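PDB 4ASM: beta-agarase D from Zobellia galactanivorans, which hydrolyses the beta-1,4 linkages of agarose at random with retention of anomeric configuration, here represented by its family GH16 catalytic domain. Local coordinates for residues A[33-38]-A[351-356]; A[157-162]-A[313-318]; A[174-179]-A[334-339]; A[247-252]-A[293-298]. One frame throughout, in Å; residues are numbered along the deposited sequence.

Interaction 1: A[33-38]-A[351-356]; sequences DDFNYT and LLVDWI. With CA (calcium ion), chain B.
Asp34 and Asp354 meet at a calcium ion that ties the loop 33-38 to residues 351-356 of strand 350-362. Asp354 binds the calcium twice, through backbone O and, at 2.4 Å, through OD1; its CG stands anti to the backbone N (chi1 -175°), on the side of its own carbonyl, and OD2 is left for a salt bridge with Arg138. The loop supplies Asp34 O. It also supplies Asn36 OD1, 2.5 Å from the calcium; a water, Asp9 and Gly89 complete the site. The shared metal accounts for the 2.8 Å between the two acceptors Asp34 O and Asp354 O. Beside it, Asp33 and Ile356 form a single antiparallel hydrogen-bonded pair, Asp33 N to Ile356 O and Ile356 N to Asp33 O. The Asp33 carboxylate folds back on its own loop: OD1 takes Phe35 N from above the carboxylate plane in an Asx turn, and OD2 takes Tyr37 OH on its syn lone pair. Phe35 reaches the strand with CE2, 3.9 Å from both Val353 CG1 and Ile356 CG2, while Asp354 O lies at the ring edge. Strand 350-362, carrying a classic beta bulge at Asp354 and Trp355 opposite Arg138, runs between strands 90-96 and 133-140.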
# COMPACT_ATOMS: atom_id res chain seq x y z
N ASP A 33 -10.83 8.70 -10.34
CA ASP A 33 -10.42 10.09 -10.46
C ASP A 33 -9.17 10.20 -11.33
O ASP A 33 -8.14 9.58 -11.02
CB ASP A 33 -10.14 10.67 -9.06
CG ASP A 33 -10.15 12.18 -9.04
OD1 ASP A 33 -10.07 12.79 -10.14
OD2 ASP A 33 -10.23 12.75 -7.93
N ASP A 34 -9.23 10.97 -12.41
CA ASP A 34 -8.02 11.25 -13.17
C ASP A 34 -7.35 12.60 -12.87
O ASP A 34 -6.42 13.01 -13.58
CB ASP A 34 -8.14 10.96 -14.69
CG ASP A 34 -9.21 11.76 -15.39
OD1 ASP A 34 -9.89 12.58 -14.73
OD2 ASP A 34 -9.37 11.54 -16.63
N PHE A 35 -7.80 13.26 -11.79
CA PHE A 35 -7.07 14.38 -11.15
C PHE A 35 -6.68 15.52 -12.09
O PHE A 35 -5.58 16.05 -11.99
CB PHE A 35 -5.80 13.85 -10.46
CG PHE A 35 -6.07 12.89 -9.32
CD1 PHE A 35 -6.79 13.32 -8.21
CD2 PHE A 35 -5.56 11.58 -9.33
CE1 PHE A 35 -7.03 12.46 -7.14
CE2 PHE A 35 -5.79 10.72 -8.25
CZ PHE A 35 -6.53 11.15 -7.17
N ASN A 36 -7.61 15.95 -12.95
CA ASN A 36 -7.26 16.96 -13.96
C ASN A 36 -7.78 18.37 -13.64
O ASN A 36 -7.58 19.33 -14.40
CB ASN A 36 -7.63 16.46 -15.35
CG ASN A 36 -6.76 15.26 -15.77
OD1 ASN A 36 -5.63 15.10 -15.27
ND2 ASN A 36 -7.29 14.42 -16.64
N TYR A 37 -8.35 18.48 -12.45
CA TYR A 37 -8.94 19.70 -11.93
C TYR A 37 -7.96 20.38 -10.99
O TYR A 37 -6.83 19.90 -10.78
CB TYR A 37 -10.25 19.35 -11.21
CG TYR A 37 -10.12 18.26 -10.15
CD1 TYR A 37 -10.20 16.90 -10.49
CD2 TYR A 37 -9.91 18.59 -8.82
CE1 TYR A 37 -10.08 15.91 -9.51
CE2 TYR A 37 -9.77 17.62 -7.84
CZ TYR A 37 -9.87 16.29 -8.20
OH TYR A 37 -9.74 15.32 -7.22
N THR A 38 -8.37 21.52 -10.44
CA THR A 38 -7.59 22.24 -9.46
C THR A 38 -8.18 22.05 -8.08
O THR A 38 -9.38 22.25 -7.88
CB THR A 38 -7.47 23.75 -9.83
OG1 THR A 38 -6.75 23.87 -11.06
CG2 THR A 38 -6.75 24.54 -8.74
N LEU A 351 4.81 12.99 -4.12
CA LEU A 351 4.19 11.86 -4.81
C LEU A 351 3.17 12.39 -5.82
O LEU A 351 2.33 13.18 -5.46
CB LEU A 351 3.50 10.97 -3.76
CG LEU A 351 2.81 9.72 -4.29
CD1 LEU A 351 3.80 8.68 -4.78
CD2 LEU A 351 1.93 9.12 -3.20
N LEU A 352 3.25 11.93 -7.08
CA LEU A 352 2.31 12.39 -8.13
C LEU A 352 1.48 11.23 -8.62
O LEU A 352 2.02 10.25 -9.14
CB LEU A 352 3.09 12.97 -9.32
CG LEU A 352 3.95 14.21 -9.06
CD1 LEU A 352 4.61 14.65 -10.35
CD2 LEU A 352 3.15 15.36 -8.45
N VAL A 353 0.15 11.33 -8.46
CA VAL A 353 -0.74 10.32 -9.00
C VAL A 353 -1.52 10.93 -10.17
O VAL A 353 -2.34 11.85 -10.01
CB VAL A 353 -1.70 9.73 -7.94
CG1 VAL A 353 -2.57 8.63 -8.56
CG2 VAL A 353 -0.91 9.18 -6.72
N ASP A 354 -1.25 10.42 -11.36
CA ASP A 354 -1.91 10.89 -12.57
C ASP A 354 -3.39 10.51 -12.55
O ASP A 354 -4.25 11.32 -12.93
CB ASP A 354 -1.18 10.27 -13.76
CG ASP A 354 -1.68 10.76 -15.12
OD1 ASP A 354 -2.43 11.76 -15.20
OD2 ASP A 354 -1.29 10.12 -16.11
N TRP A 355 -3.68 9.29 -12.12
CA TRP A 355 -5.04 8.80 -12.06
C TRP A 355 -5.15 7.56 -11.20
O TRP A 355 -4.17 6.84 -11.00
CB TRP A 355 -5.61 8.53 -13.45
CG TRP A 355 -4.82 7.66 -14.41
CD1 TRP A 355 -4.11 8.10 -15.49
CD2 TRP A 355 -4.75 6.21 -14.46
NE1 TRP A 355 -3.58 7.04 -16.18
CE2 TRP A 355 -3.95 5.87 -15.57
CE3 TRP A 355 -5.24 5.17 -13.65
CZ2 TRP A 355 -3.65 4.54 -15.92
CZ3 TRP A 355 -4.94 3.85 -13.99
CH2 TRP A 355 -4.16 3.55 -15.13
N ILE A 356 -6.35 7.32 -10.69
CA ILE A 356 -6.70 6.08 -10.03
C ILE A 356 -8.08 5.66 -10.53
O ILE A 356 -9.02 6.46 -10.53
CB ILE A 356 -6.61 6.20 -8.48
CG1 ILE A 356 -6.83 4.84 -7.80
CG2 ILE A 356 -7.55 7.30 -7.95
CD1 ILE A 356 -6.50 4.87 -6.32
CA CA B . -4.34 13.05 -14.71
O HOH W 1 -3.11 14.25 -16.42

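Interaction 2: A[157-162]-A[313-318]; sequences DTQEID and RKFSKE. With IMD (imidazole), chain C.
The Phe315 ring takes Ile161 CG1 on one face and meets the ring of His187 edge-to-face. CG1 sits over the face in a CH-pi contact, 3.9 Å from the ring centroid and 21° off the normal, displaced toward the rim and nearest CE1 and CZ. This joins the inner catalytic strand of the GH16 beta-jelly roll, 159-166, to the loop 313-318. Alternation along that strand separates two jobs: Gln159 and Ile161 point at the loop, Glu160 away from it. Glu160, the nucleophile by similarity, has an extended chain with CG anti to the backbone N (chi1 167°), and its OE2 accepts from imidazole N1 at 2.6 Å, nearly straight at 170°; the imidazole, probably from the crystallisation liquor, is also hydrogen-bonded to Glu326. Gln159 buries the most area here, its extended side chain ending against the backbone of Phe315, Ser316 and Lys317 and crossing the Lys317 chain at about a right angle. Lys317, extended in turn, runs past Gln159 to Thr158, and Asp156 backs both residues, by a salt bridge to Lys317 and a hydrogen bond to Thr158. Across the contact, Lys317 NZ donates to Thr158 OG1 at 3.2 Å.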
# COMPACT_ATOMS: atom_id res chain seq x y z
N ASP A 157 -10.25 -0.55 11.01
CA ASP A 157 -8.79 -0.71 11.10
C ASP A 157 -8.33 -2.18 11.30
O ASP A 157 -7.18 -2.41 11.67
CB ASP A 157 -8.16 0.19 12.20
CG ASP A 157 -8.27 1.67 11.89
OD1 ASP A 157 -8.38 2.03 10.70
OD2 ASP A 157 -8.24 2.46 12.86
N THR A 158 -9.20 -3.15 11.02
CA THR A 158 -8.81 -4.57 11.18
C THR A 158 -8.30 -5.24 9.90
O THR A 158 -7.58 -6.22 9.96
CB THR A 158 -9.96 -5.44 11.75
OG1 THR A 158 -11.08 -5.43 10.87
CG2 THR A 158 -10.39 -4.93 13.14
N GLN A 159 -8.73 -4.75 8.74
CA GLN A 159 -8.44 -5.43 7.48
C GLN A 159 -7.91 -4.43 6.48
O GLN A 159 -8.49 -3.36 6.31
CB GLN A 159 -9.68 -6.12 6.92
CG GLN A 159 -10.29 -7.18 7.87
CD GLN A 159 -11.51 -7.92 7.31
OE1 GLN A 159 -12.26 -8.57 8.06
NE2 GLN A 159 -11.71 -7.84 6.02
N GLU A 160 -6.82 -4.80 5.80
CA GLU A 160 -6.11 -3.88 4.89
C GLU A 160 -5.57 -4.63 3.69
O GLU A 160 -5.08 -5.75 3.83
CB GLU A 160 -4.97 -3.20 5.64
CG GLU A 160 -3.97 -2.46 4.78
CD GLU A 160 -2.87 -1.82 5.59
OE1 GLU A 160 -3.03 -1.65 6.82
OE2 GLU A 160 -1.84 -1.46 4.96
N ILE A 161 -5.69 -4.02 2.52
CA ILE A 161 -5.08 -4.57 1.30
C ILE A 161 -4.31 -3.44 0.68
O ILE A 161 -4.87 -2.40 0.43
CB ILE A 161 -6.15 -5.08 0.31
CG1 ILE A 161 -6.85 -6.32 0.89
CG2 ILE A 161 -5.54 -5.37 -1.08
CD1 ILE A 161 -8.24 -6.61 0.28
N ASP A 162 -3.01 -3.63 0.47
CA ASP A 162 -2.21 -2.57 -0.12
C ASP A 162 -2.16 -2.74 -1.63
O ASP A 162 -2.22 -3.87 -2.14
CB ASP A 162 -0.80 -2.54 0.47
CG ASP A 162 -0.81 -2.29 1.94
OD1 ASP A 162 -1.82 -1.75 2.46
OD2 ASP A 162 0.17 -2.65 2.60
N ARG A 313 -10.21 -16.62 8.32
CA ARG A 313 -8.92 -16.19 7.74
C ARG A 313 -9.13 -15.61 6.35
O ARG A 313 -8.52 -16.03 5.35
CB ARG A 313 -7.92 -17.35 7.73
CG ARG A 313 -7.71 -17.91 9.11
CD ARG A 313 -6.98 -19.23 9.02
NE ARG A 313 -7.01 -19.97 10.28
CZ ARG A 313 -6.15 -19.83 11.29
NH1 ARG A 313 -5.15 -18.96 11.24
NH2 ARG A 313 -6.30 -20.58 12.38
N LYS A 314 -10.00 -14.62 6.30
CA LYS A 314 -10.43 -14.07 5.03
C LYS A 314 -10.76 -12.60 5.18
O LYS A 314 -11.02 -12.11 6.29
CB LYS A 314 -11.62 -14.86 4.48
CG LYS A 314 -12.90 -14.80 5.33
CD LYS A 314 -14.02 -15.62 4.67
CE LYS A 314 -14.02 -17.05 5.16
NZ LYS A 314 -14.75 -17.97 4.24
N PHE A 315 -10.73 -11.89 4.06
CA PHE A 315 -11.22 -10.53 4.02
C PHE A 315 -12.75 -10.58 4.00
O PHE A 315 -13.36 -11.49 3.42
CB PHE A 315 -10.68 -9.82 2.78
CG PHE A 315 -9.18 -9.73 2.74
CD1 PHE A 315 -8.49 -8.91 3.64
CD2 PHE A 315 -8.45 -10.46 1.80
CE1 PHE A 315 -7.10 -8.82 3.61
CE2 PHE A 315 -7.04 -10.38 1.75
CZ PHE A 315 -6.37 -9.55 2.68
N SER A 316 -13.37 -9.63 4.66
CA SER A 316 -14.82 -9.65 4.76
C SER A 316 -15.43 -8.27 4.84
O SER A 316 -16.65 -8.14 4.91
CB SER A 316 -15.24 -10.48 5.98
OG SER A 316 -14.74 -9.93 7.19
N LYS A 317 -14.59 -7.23 4.86
CA LYS A 317 -15.09 -5.87 5.11
C LYS A 317 -14.77 -4.91 3.97
O LYS A 317 -13.66 -4.94 3.41
CB LYS A 317 -14.51 -5.33 6.42
CG LYS A 317 -15.04 -6.10 7.64
CD LYS A 317 -14.25 -5.81 8.91
CE LYS A 317 -14.88 -6.52 10.11
NZ LYS A 317 -14.08 -6.34 11.35
N GLU A 318 -15.74 -4.05 3.63
CA GLU A 318 -15.47 -2.94 2.73
C GLU A 318 -14.34 -2.06 3.28
O GLU A 318 -14.12 -1.96 4.51
CB GLU A 318 -16.72 -2.09 2.43
CG GLU A 318 -17.23 -1.31 3.63
CD GLU A 318 -18.40 -0.40 3.32
OE1 GLU A 318 -18.80 -0.30 2.15
OE2 GLU A 318 -18.88 0.23 4.30
N1 IMD C . -0.12 0.50 4.96
C2 IMD C . -0.27 1.69 5.56
N3 IMD C . 0.77 2.48 5.20
C4 IMD C . 1.57 1.79 4.36
C5 IMD C . 1.00 0.53 4.21

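Interaction 3: A[174-179]-A[334-339]; sequences NRNSYF and AYRSPN
Two surface connections of the GH16 catalytic domain meet here: a type I beta turn, Asn174 to Ser177, leading into the short, weakly bonded helix 177-180, and the link between helices 329-333 and 340-343. The link begins with a Schellman motif, where Tyr335 takes positive phi, and ends at Asn339, the N-cap of the next helix. Arg175 bridges from turn to link. Its CG lies between the backbone N and the carbonyl carbon (chi1 71°), and the chain then runs extended to NE, bringing the guanidinium edge-on to the link's carbonyls. NE donates to Tyr335 O at 3.0 Å, in the carbonyl plane and on a lone pair, though bent to 140° at the hydrogen. NH2 gives Ser337 O a straighter bond of 2.8 Å, lying in the guanidinium plane but arriving from above the carbonyl plane. Salt bridges to Asp173 through NH1 and to Glu342 through NH2 add to the grip, consistent with a guanidinium held firmly in rotation. Arg336 reaches back toward the turn and helix 177-180, bending at chi3, and its guanidinium is sandwiched between Phe179 CE2 over one face and Ala334 CB over the other. The Phe179 ring is tilted 44° from the guanidinium plane and also meets Trp330 edge-to-face. Nearer the backbone, Arg336 CD lies 3.4 Å from Arg175 O and 3.5 Å from Asn176 OD1.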
# COMPACT_ATOMS: atom_id res chain seq x y z
N ASN A 174 22.87 6.41 -0.73
CA ASN A 174 22.52 5.01 -1.00
C ASN A 174 22.17 4.16 0.22
O ASN A 174 22.09 2.94 0.10
CB ASN A 174 23.58 4.29 -1.86
CG ASN A 174 23.43 4.60 -3.31
OD1 ASN A 174 22.35 4.41 -3.88
ND2 ASN A 174 24.49 5.10 -3.93
N ARG A 175 21.87 4.80 1.35
CA ARG A 175 21.56 4.04 2.58
C ARG A 175 20.28 3.18 2.47
O ARG A 175 20.09 2.25 3.24
CB ARG A 175 21.48 4.99 3.77
CG ARG A 175 20.27 5.89 3.77
CD ARG A 175 20.48 6.96 4.82
NE ARG A 175 19.40 7.92 4.81
CZ ARG A 175 19.21 8.85 3.88
NH1 ARG A 175 20.07 8.96 2.83
NH2 ARG A 175 18.16 9.66 3.98
N ASN A 176 19.41 3.54 1.53
CA ASN A 176 18.17 2.82 1.27
C ASN A 176 18.19 2.03 -0.06
O ASN A 176 17.15 1.62 -0.56
CB ASN A 176 17.00 3.82 1.25
CG ASN A 176 15.65 3.15 1.36
OD1 ASN A 176 15.40 2.36 2.27
ND2 ASN A 176 14.74 3.48 0.43
N SER A 177 19.36 1.85 -0.65
CA SER A 177 19.53 1.07 -1.88
C SER A 177 18.90 -0.34 -1.88
O SER A 177 18.43 -0.80 -2.92
CB SER A 177 21.00 1.02 -2.31
OG SER A 177 21.79 0.22 -1.43
N TYR A 178 18.90 -1.02 -0.73
CA TYR A 178 18.36 -2.39 -0.67
C TYR A 178 16.87 -2.37 -0.93
O TYR A 178 16.35 -3.26 -1.62
CB TYR A 178 18.65 -2.99 0.69
CG TYR A 178 18.17 -4.41 0.89
CD1 TYR A 178 16.86 -4.69 1.30
CD2 TYR A 178 19.07 -5.48 0.77
CE1 TYR A 178 16.44 -6.02 1.51
CE2 TYR A 178 18.66 -6.80 0.98
CZ TYR A 178 17.35 -7.06 1.34
OH TYR A 178 16.97 -8.36 1.56
N PHE A 179 16.19 -1.35 -0.40
CA PHE A 179 14.72 -1.26 -0.51
C PHE A 179 14.26 -0.53 -1.75
O PHE A 179 13.16 -0.81 -2.25
CB PHE A 179 14.10 -0.65 0.76
CG PHE A 179 14.39 -1.47 1.97
CD1 PHE A 179 13.72 -2.67 2.19
CD2 PHE A 179 15.38 -1.08 2.86
CE1 PHE A 179 14.03 -3.46 3.31
CE2 PHE A 179 15.69 -1.85 3.97
CZ PHE A 179 15.00 -3.05 4.18
N ALA A 334 16.24 3.46 11.83
CA ALA A 334 17.46 3.09 11.11
C ALA A 334 18.11 4.28 10.40
O ALA A 334 19.16 4.11 9.76
CB ALA A 334 17.14 1.99 10.08
N TYR A 335 17.53 5.47 10.53
CA TYR A 335 18.02 6.70 9.87
C TYR A 335 17.94 6.60 8.35
O TYR A 335 18.64 7.33 7.62
CB TYR A 335 19.43 7.07 10.33
CG TYR A 335 19.48 7.49 11.78
CD1 TYR A 335 19.11 8.78 12.16
CD2 TYR A 335 19.87 6.59 12.76
CE1 TYR A 335 19.14 9.16 13.48
CE2 TYR A 335 19.90 6.97 14.11
CZ TYR A 335 19.54 8.26 14.46
OH TYR A 335 19.57 8.65 15.79
N ARG A 336 17.11 5.69 7.86
CA ARG A 336 16.87 5.65 6.42
C ARG A 336 15.94 6.75 5.92
O ARG A 336 15.97 7.04 4.73
CB ARG A 336 16.47 4.25 5.93
CG ARG A 336 17.67 3.28 5.94
CD ARG A 336 17.37 1.99 5.18
NE ARG A 336 16.33 1.27 5.90
CZ ARG A 336 16.56 0.38 6.87
NH1 ARG A 336 17.81 0.05 7.24
NH2 ARG A 336 15.53 -0.17 7.48
N SER A 337 15.19 7.40 6.82
CA SER A 337 14.35 8.59 6.51
C SER A 337 15.16 9.70 5.88
O SER A 337 16.37 9.77 6.09
CB SER A 337 13.81 9.27 7.78
OG SER A 337 13.32 8.41 8.76
N PRO A 338 14.48 10.62 5.17
CA PRO A 338 15.19 11.69 4.45
C PRO A 338 16.10 12.54 5.31
O PRO A 338 15.81 12.78 6.49
CB PRO A 338 14.06 12.54 3.88
CG PRO A 338 12.95 11.55 3.68
CD PRO A 338 13.03 10.68 4.91
N ASN A 339 17.22 12.96 4.73
CA ASN A 339 18.06 13.93 5.39
C ASN A 339 17.82 15.34 4.85
O ASN A 339 17.06 15.54 3.89
CB ASN A 339 19.52 13.53 5.28
CG ASN A 339 20.00 13.34 3.84
OD1 ASN A 339 19.75 14.18 2.96
ND2 ASN A 339 20.73 12.24 3.59

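Interaction 4: A[247-252]-A[293-298]; sequences NDAVQT and DAKNKS
Asp248 and Ser298 form the direct hydrogen bond of this contact: Ser298 OG donates to Asp248 O at 2.7 Å, the donor tilted 18° from the carbonyl plane. The hydroxyl is placed by a first torsion that sets OG anti to the backbone N (chi1 -175°), on the first residue beyond the helix, and OG is also hydrogen-bonded to Ile300 N.

Solvent carries a second set of polar links. One water donates to Asp248 OD1 at 2.6 Å and to Asn247 OD1 at 3.0 Å, and accepts from Lys295 NZ at 2.8 Å. Lys295 bends at chi3 and chi4, curling its ammonium group back to the water and to Asp246, its salt-bridge partner. Asp248 OD1 stays 4.5 Å from Lys295 NZ, beyond a salt bridge, yet the opposite charges probably still attract. The Asp248 side chain crosses that of Lys295 at about a right angle, with OD1 against the lysine CA and CG.

In the fold, this is where helix 291-297, one of the few in a beta-rich GH16 domain, packs against strand 249-253 near Ala249; that strand lies between strands 240-246 and 259-264.

Apolar packing is small and close. Ala249 CB, directed at the helix, touches Ala294 CB at 3.6 Å and Lys295 CG at 3.5 Å; Leu291, one turn earlier, also meets Ala249, and Ala288 of strand 282-288 meets Ala294.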
# COMPACT_ATOMS: atom_id res chain seq x y z
N ASN A 247 -5.51 -17.67 -0.63
CA ASN A 247 -5.81 -18.42 0.60
C ASN A 247 -4.57 -18.82 1.42
O ASN A 247 -4.30 -18.24 2.48
CB ASN A 247 -6.73 -19.62 0.30
CG ASN A 247 -7.26 -20.28 1.55
OD1 ASN A 247 -7.21 -21.51 1.69
ND2 ASN A 247 -7.77 -19.48 2.47
N ASP A 248 -3.82 -19.81 0.93
CA ASP A 248 -2.69 -20.38 1.67
C ASP A 248 -1.47 -20.60 0.77
O ASP A 248 -0.53 -21.28 1.16
CB ASP A 248 -3.06 -21.68 2.41
CG ASP A 248 -3.68 -22.72 1.50
OD1 ASP A 248 -3.77 -22.51 0.28
OD2 ASP A 248 -4.10 -23.77 2.05
N ALA A 249 -1.50 -19.97 -0.41
CA ALA A 249 -0.46 -20.13 -1.42
C ALA A 249 -0.19 -18.83 -2.13
O ALA A 249 -1.04 -17.92 -2.16
CB ALA A 249 -0.89 -21.19 -2.43
N VAL A 250 0.99 -18.75 -2.74
CA VAL A 250 1.46 -17.53 -3.37
C VAL A 250 2.07 -17.90 -4.71
O VAL A 250 2.68 -18.97 -4.86
CB VAL A 250 2.55 -16.88 -2.49
CG1 VAL A 250 3.07 -15.63 -3.10
CG2 VAL A 250 2.01 -16.58 -1.08
N GLN A 251 1.91 -17.02 -5.70
CA GLN A 251 2.74 -17.11 -6.90
C GLN A 251 3.25 -15.72 -7.19
O GLN A 251 2.52 -14.74 -7.02
CB GLN A 251 2.00 -17.72 -8.10
CG GLN A 251 1.05 -16.83 -8.85
CD GLN A 251 0.52 -17.54 -10.09
OE1 GLN A 251 0.73 -17.11 -11.23
NE2 GLN A 251 -0.16 -18.63 -9.86
N THR A 252 4.53 -15.61 -7.54
CA THR A 252 5.09 -14.29 -7.85
C THR A 252 6.10 -14.35 -8.97
O THR A 252 6.78 -15.37 -9.17
CB THR A 252 5.42 -13.41 -6.57
OG1 THR A 252 6.59 -12.57 -6.71
CG2 THR A 252 5.32 -14.17 -5.29
N ASP A 293 -0.94 -26.80 -6.82
CA ASP A 293 -0.01 -27.64 -6.06
C ASP A 293 0.34 -26.99 -4.71
O ASP A 293 0.34 -27.65 -3.68
CB ASP A 293 1.26 -27.88 -6.90
CG ASP A 293 2.23 -28.84 -6.24
OD1 ASP A 293 1.82 -29.97 -5.86
OD2 ASP A 293 3.42 -28.46 -6.13
N ALA A 294 0.63 -25.68 -4.74
CA ALA A 294 0.96 -24.95 -3.52
C ALA A 294 -0.21 -24.96 -2.52
O ALA A 294 -0.01 -25.21 -1.36
CB ALA A 294 1.38 -23.52 -3.89
N LYS A 295 -1.41 -24.69 -3.02
CA LYS A 295 -2.63 -24.74 -2.22
C LYS A 295 -2.85 -26.14 -1.62
O LYS A 295 -3.20 -26.27 -0.46
CB LYS A 295 -3.84 -24.32 -3.05
CG LYS A 295 -3.85 -22.82 -3.40
CD LYS A 295 -4.90 -22.43 -4.47
CE LYS A 295 -6.31 -22.78 -4.05
NZ LYS A 295 -6.80 -21.89 -2.97
N ASN A 296 -2.60 -27.18 -2.41
CA ASN A 296 -2.72 -28.55 -1.89
C ASN A 296 -1.75 -28.80 -0.76
O ASN A 296 -2.10 -29.40 0.26
CB ASN A 296 -2.45 -29.58 -2.98
CG ASN A 296 -3.53 -29.66 -4.01
OD1 ASN A 296 -3.31 -30.19 -5.10
ND2 ASN A 296 -4.72 -29.15 -3.69
N LYS A 297 -0.50 -28.36 -0.94
CA LYS A 297 0.57 -28.61 0.02
C LYS A 297 0.45 -27.79 1.29
O LYS A 297 0.89 -28.21 2.37
CB LYS A 297 1.94 -28.35 -0.63
CG LYS A 297 2.34 -29.39 -1.66
CD LYS A 297 3.67 -28.98 -2.26
CE LYS A 297 4.17 -30.02 -3.26
NZ LYS A 297 4.52 -31.29 -2.57
N SER A 298 -0.12 -26.60 1.17
CA SER A 298 -0.08 -25.66 2.28
C SER A 298 -1.12 -25.94 3.35
O SER A 298 -2.26 -26.31 3.07
CB SER A 298 -0.27 -24.24 1.77
OG SER A 298 -0.12 -23.36 2.87
O HOH W 2 -6.18 -23.17 -0.59

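How the interactions relate
All four contacts lie within the one GH16 catalytic domain. Interaction 1 spans almost the whole chain, from the loop after strand 24-27 to strand 350-362, and encloses the other three. Interactions 2 and 3 alternate along the sequence, and interaction 4 is nested inside both. None touches another: centres lie from about 20 Å (interactions 2 and 4) to about 36 Å (1 and 4) apart, and the nearest atoms of 2 and 4 are about 5 Å apart. Interactions 2 and 3 lie on opposite sides of the chain's centre, although strand 159-166 and helix 177-180 are consecutive. Interaction 2 holds the probable nucleophile, interaction 1 the calcium site, which joins parts near the two chain ends; interaction 4 lies away from the annotated sites.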